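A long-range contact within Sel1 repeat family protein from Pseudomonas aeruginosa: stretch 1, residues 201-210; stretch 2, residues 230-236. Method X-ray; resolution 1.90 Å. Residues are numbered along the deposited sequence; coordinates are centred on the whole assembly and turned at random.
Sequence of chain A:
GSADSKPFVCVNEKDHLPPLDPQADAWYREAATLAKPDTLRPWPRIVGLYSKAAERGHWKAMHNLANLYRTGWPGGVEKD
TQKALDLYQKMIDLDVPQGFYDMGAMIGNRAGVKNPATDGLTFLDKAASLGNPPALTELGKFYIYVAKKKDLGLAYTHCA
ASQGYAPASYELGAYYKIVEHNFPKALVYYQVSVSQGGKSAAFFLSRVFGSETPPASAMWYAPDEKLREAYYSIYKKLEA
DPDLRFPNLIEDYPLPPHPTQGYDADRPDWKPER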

# COMPACT_ATOMS: atom_id res chain seq x y z
N ALA A 201 6.50 6.98 -4.72
CA ALA A 201 6.17 7.89 -5.81
C ALA A 201 6.69 9.29 -5.54
O ALA A 201 7.08 10.00 -6.47
N ALA A 202 6.70 9.72 -4.27
CA ALA A 202 7.25 11.03 -3.94
C ALA A 202 8.75 11.06 -4.22
O ALA A 202 9.26 12.04 -4.78
N PHE A 203 9.47 10.01 -3.83
CA PHE A 203 10.88 9.94 -4.17
C PHE A 203 11.09 9.87 -5.67
O PHE A 203 12.01 10.49 -6.20
N PHE A 204 10.23 9.12 -6.38
CA PHE A 204 10.41 9.01 -7.82
C PHE A 204 10.17 10.34 -8.52
O PHE A 204 10.90 10.70 -9.45
N LEU A 205 9.17 11.09 -8.07
CA LEU A 205 8.93 12.40 -8.67
C LEU A 205 10.03 13.39 -8.30
O LEU A 205 10.32 14.31 -9.08
N SER A 206 10.66 13.20 -7.14
CA SER A 206 11.81 14.02 -6.78
C SER A 206 12.94 13.86 -7.78
O SER A 206 13.56 14.84 -8.21
N ARG A 207 13.25 12.61 -8.16
CA ARG A 207 14.30 12.37 -9.14
C ARG A 207 13.86 12.73 -10.55
O ARG A 207 14.70 13.15 -11.36
N VAL A 208 12.57 12.58 -10.86
CA VAL A 208 12.05 13.00 -12.16
C VAL A 208 12.41 14.45 -12.42
O VAL A 208 12.92 14.81 -13.49
N PHE A 209 12.17 15.31 -11.44
CA PHE A 209 12.44 16.74 -11.57
C PHE A 209 13.79 17.13 -10.97
O PHE A 209 14.03 18.32 -10.72
N GLY A 210 14.67 16.16 -10.76
CA GLY A 210 16.03 16.46 -10.34
C GLY A 210 16.95 16.64 -11.53
O GLY A 210 16.85 15.93 -12.53
N ALA A 230 9.60 20.10 -3.57
CA ALA A 230 8.24 19.89 -3.09
C ALA A 230 7.92 18.41 -2.95
O ALA A 230 7.19 18.01 -2.04
N TYR A 231 8.48 17.58 -3.84
CA TYR A 231 8.24 16.15 -3.75
C TYR A 231 9.15 15.48 -2.73
O TYR A 231 8.69 14.66 -1.94
N TYR A 232 10.44 15.84 -2.72
CA TYR A 232 11.33 15.24 -1.73
C TYR A 232 10.91 15.60 -0.31
O TYR A 232 11.09 14.79 0.60
N SER A 233 10.37 16.80 -0.11
CA SER A 233 9.89 17.18 1.21
C SER A 233 8.66 16.37 1.60
O SER A 233 8.51 15.99 2.77
N ILE A 234 7.78 16.10 0.64
CA ILE A 234 6.65 15.20 0.90
C ILE A 234 7.16 13.81 1.24
O ILE A 234 6.67 13.15 2.16
N TYR A 235 8.18 13.35 0.51
CA TYR A 235 8.79 12.07 0.82
C TYR A 235 9.38 12.07 2.23
O TYR A 235 9.29 11.07 2.95
N LYS A 236 9.98 13.19 2.65
CA LYS A 236 10.49 13.23 4.02
C LYS A 236 9.35 13.24 5.02
O LYS A 236 9.43 12.59 6.07

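Close packing of two helices often pairs a small residue on one with a large one on the other, and this pair from a Sel1 repeat family protein illustrates the principle well. The helices run nearly antiparallel, at 156°, and their axes come within 7.6 Å. At this spacing stretch 1 presents short side chains: Ala 202 and Ser 206, one turn apart, lie opposite Tyr 235 and Tyr 231, with CA atoms 5.1 Å apart in each pair.

Ala 202 points toward the second helix as a low bump; Leu 205, Ser 206 and Phe 209 likewise point toward stretch 2, and Tyr 231, Ile 234 and Tyr 235 toward stretch 1. Ala 202 CB rests 3.7 Å from Tyr 235 CB and 4.0 Å from Ile 234 CG2, so the methyl settles against the base of Tyr 235 and a branch of Ile 234. Ile 234 adopts m at chi1 and t at chi2. A turn later, Ser 206 N lies 3.8 Å from Tyr 231 CB, and Ala 202 O is 3.6 Å from that same CB; the tyrosine thus plants its first carbon directly against the backbone of stretch 1.

The main protrusion is Tyr 231, which has the largest area covered by the other stretch. With chi1 at m, its ring lies crosswise to the axis of the first helix, in a hollow lined by Leu 205 and Phe 209. Leu 205, with chi1 m and chi2 p, covers one face of that ring: Leu 205 CB is 3.7 Å from the Tyr 231 ring centroid and nearly on the normal, a CH-pi contact, while Leu 205 CD2 reaches to 3.5 Å from Tyr 231 CE1. Phe 209, the first residue to leave helical geometry, has chi1 m and closes the pocket further along. Phe 209 CE2 is 3.8 Å from Tyr 231 CE2, and the two rings meet rim to rim with planes only 16° apart, neither covering the other.

On another flank, Phe 203 leaves its backbone sideways at CA-to-CB, and its t rotamer brings the ring to two tyrosines, both also t at chi1. The edge of the Phe 203 ring is directed toward the face of Tyr 235, with centroids 5.4 Å apart and planes at 58°, and Phe 203 CB lies 3.9 Å from Tyr 235 CD2. Against Tyr 232 the meeting is edge against edge, Phe 203 CD1 to Tyr 232 CE1 at 4.0 Å.

No hydrogen bond crosses the contact. The hydroxyl of Ser 206, at chi1 t, merely touches the neighbouring ring, Ser 206 OG to Tyr 232 CD1 at 3.8 Å, and Tyr 231 OH is hydrogen-bonded elsewhere in the structure. Shape, rather than polar pairing, joins these helices.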

# COMPACT_ATOMS: atom_id res chain seq x y z
CB ALA A 201 4.66 7.92 -6.04
CB ALA A 202 6.97 11.36 -2.47
CB PHE A 203 11.53 8.73 -3.49
CG PHE A 203 13.02 8.67 -3.69
CD1 PHE A 203 13.86 9.42 -2.89
CD2 PHE A 203 13.57 7.88 -4.68
CE1 PHE A 203 15.23 9.38 -3.07
CE2 PHE A 203 14.94 7.83 -4.87
CZ PHE A 203 15.77 8.58 -4.06
CB PHE A 204 9.49 7.94 -8.41
CG PHE A 204 9.62 7.81 -9.90
CD1 PHE A 204 10.78 7.31 -10.47
CD2 PHE A 204 8.59 8.22 -10.74
CE1 PHE A 204 10.90 7.19 -11.84
CE2 PHE A 204 8.71 8.10 -12.11
CZ PHE A 204 9.87 7.59 -12.66
CB LEU A 205 7.56 12.93 -8.26
CG LEU A 205 6.40 12.50 -9.17
CD1 LEU A 205 6.61 11.08 -9.68
CD2 LEU A 205 5.06 12.62 -8.44
CB SER A 206 12.29 13.65 -5.37
OG SER A 206 13.66 13.94 -5.23
CB ARG A 207 14.74 10.90 -9.08
CG ARG A 207 14.97 10.40 -7.66
CD ARG A 207 16.23 9.56 -7.58
NE ARG A 207 17.36 10.19 -8.26
CZ ARG A 207 18.12 9.57 -9.16
NH1 ARG A 207 17.88 8.31 -9.49
NH2 ARG A 207 19.13 10.22 -9.73
CB VAL A 208 10.53 12.77 -12.22
CG1 VAL A 208 9.90 13.65 -13.28
CG2 VAL A 208 10.21 11.30 -12.46
CB PHE A 209 11.30 17.54 -10.94
CG PHE A 209 9.96 17.22 -11.54
CD1 PHE A 209 9.69 17.55 -12.86
CD2 PHE A 209 8.98 16.56 -10.81
CE1 PHE A 209 8.47 17.26 -13.43
CE2 PHE A 209 7.76 16.26 -11.38
CZ PHE A 209 7.50 16.61 -12.69
CB ALA A 230 7.24 20.57 -4.03
CB TYR A 231 8.40 15.51 -5.13
CG TYR A 231 7.21 15.77 -6.02
CD1 TYR A 231 5.96 15.27 -5.69
CD2 TYR A 231 7.32 16.54 -7.16
CE1 TYR A 231 4.87 15.51 -6.48
CE2 TYR A 231 6.24 16.79 -7.97
CZ TYR A 231 5.01 16.27 -7.62
OH TYR A 231 3.91 16.51 -8.42
CB TYR A 232 12.78 15.66 -1.97
CG TYR A 232 13.74 14.81 -1.16
CD1 TYR A 232 13.95 13.48 -1.50
CD2 TYR A 232 14.40 15.32 -0.05
CE1 TYR A 232 14.81 12.69 -0.77
CE2 TYR A 232 15.26 14.54 0.69
CZ TYR A 232 15.46 13.22 0.32
OH TYR A 232 16.32 12.42 1.05
CB SER A 233 9.57 18.68 1.25
OG SER A 233 9.08 19.06 2.52
CB ILE A 234 5.70 15.18 -0.30
CG1 ILE A 234 4.81 16.42 -0.32
CG2 ILE A 234 4.85 13.90 -0.30
CD1 ILE A 234 4.10 16.63 -1.64
CB TYR A 235 9.86 11.72 -0.21
CG TYR A 235 10.92 10.78 0.30
CD1 TYR A 235 12.12 11.26 0.81
CD2 TYR A 235 10.73 9.40 0.29
CE1 TYR A 235 13.09 10.41 1.28
CE2 TYR A 235 11.70 8.54 0.76
CZ TYR A 235 12.88 9.06 1.25
OH TYR A 235 13.86 8.22 1.74
CB LYS A 236 11.41 14.43 4.21
CG LYS A 236 12.72 14.30 3.46
CD LYS A 236 13.36 12.96 3.75
CE LYS A 236 14.42 13.11 4.82
NZ LYS A 236 14.97 11.79 5.24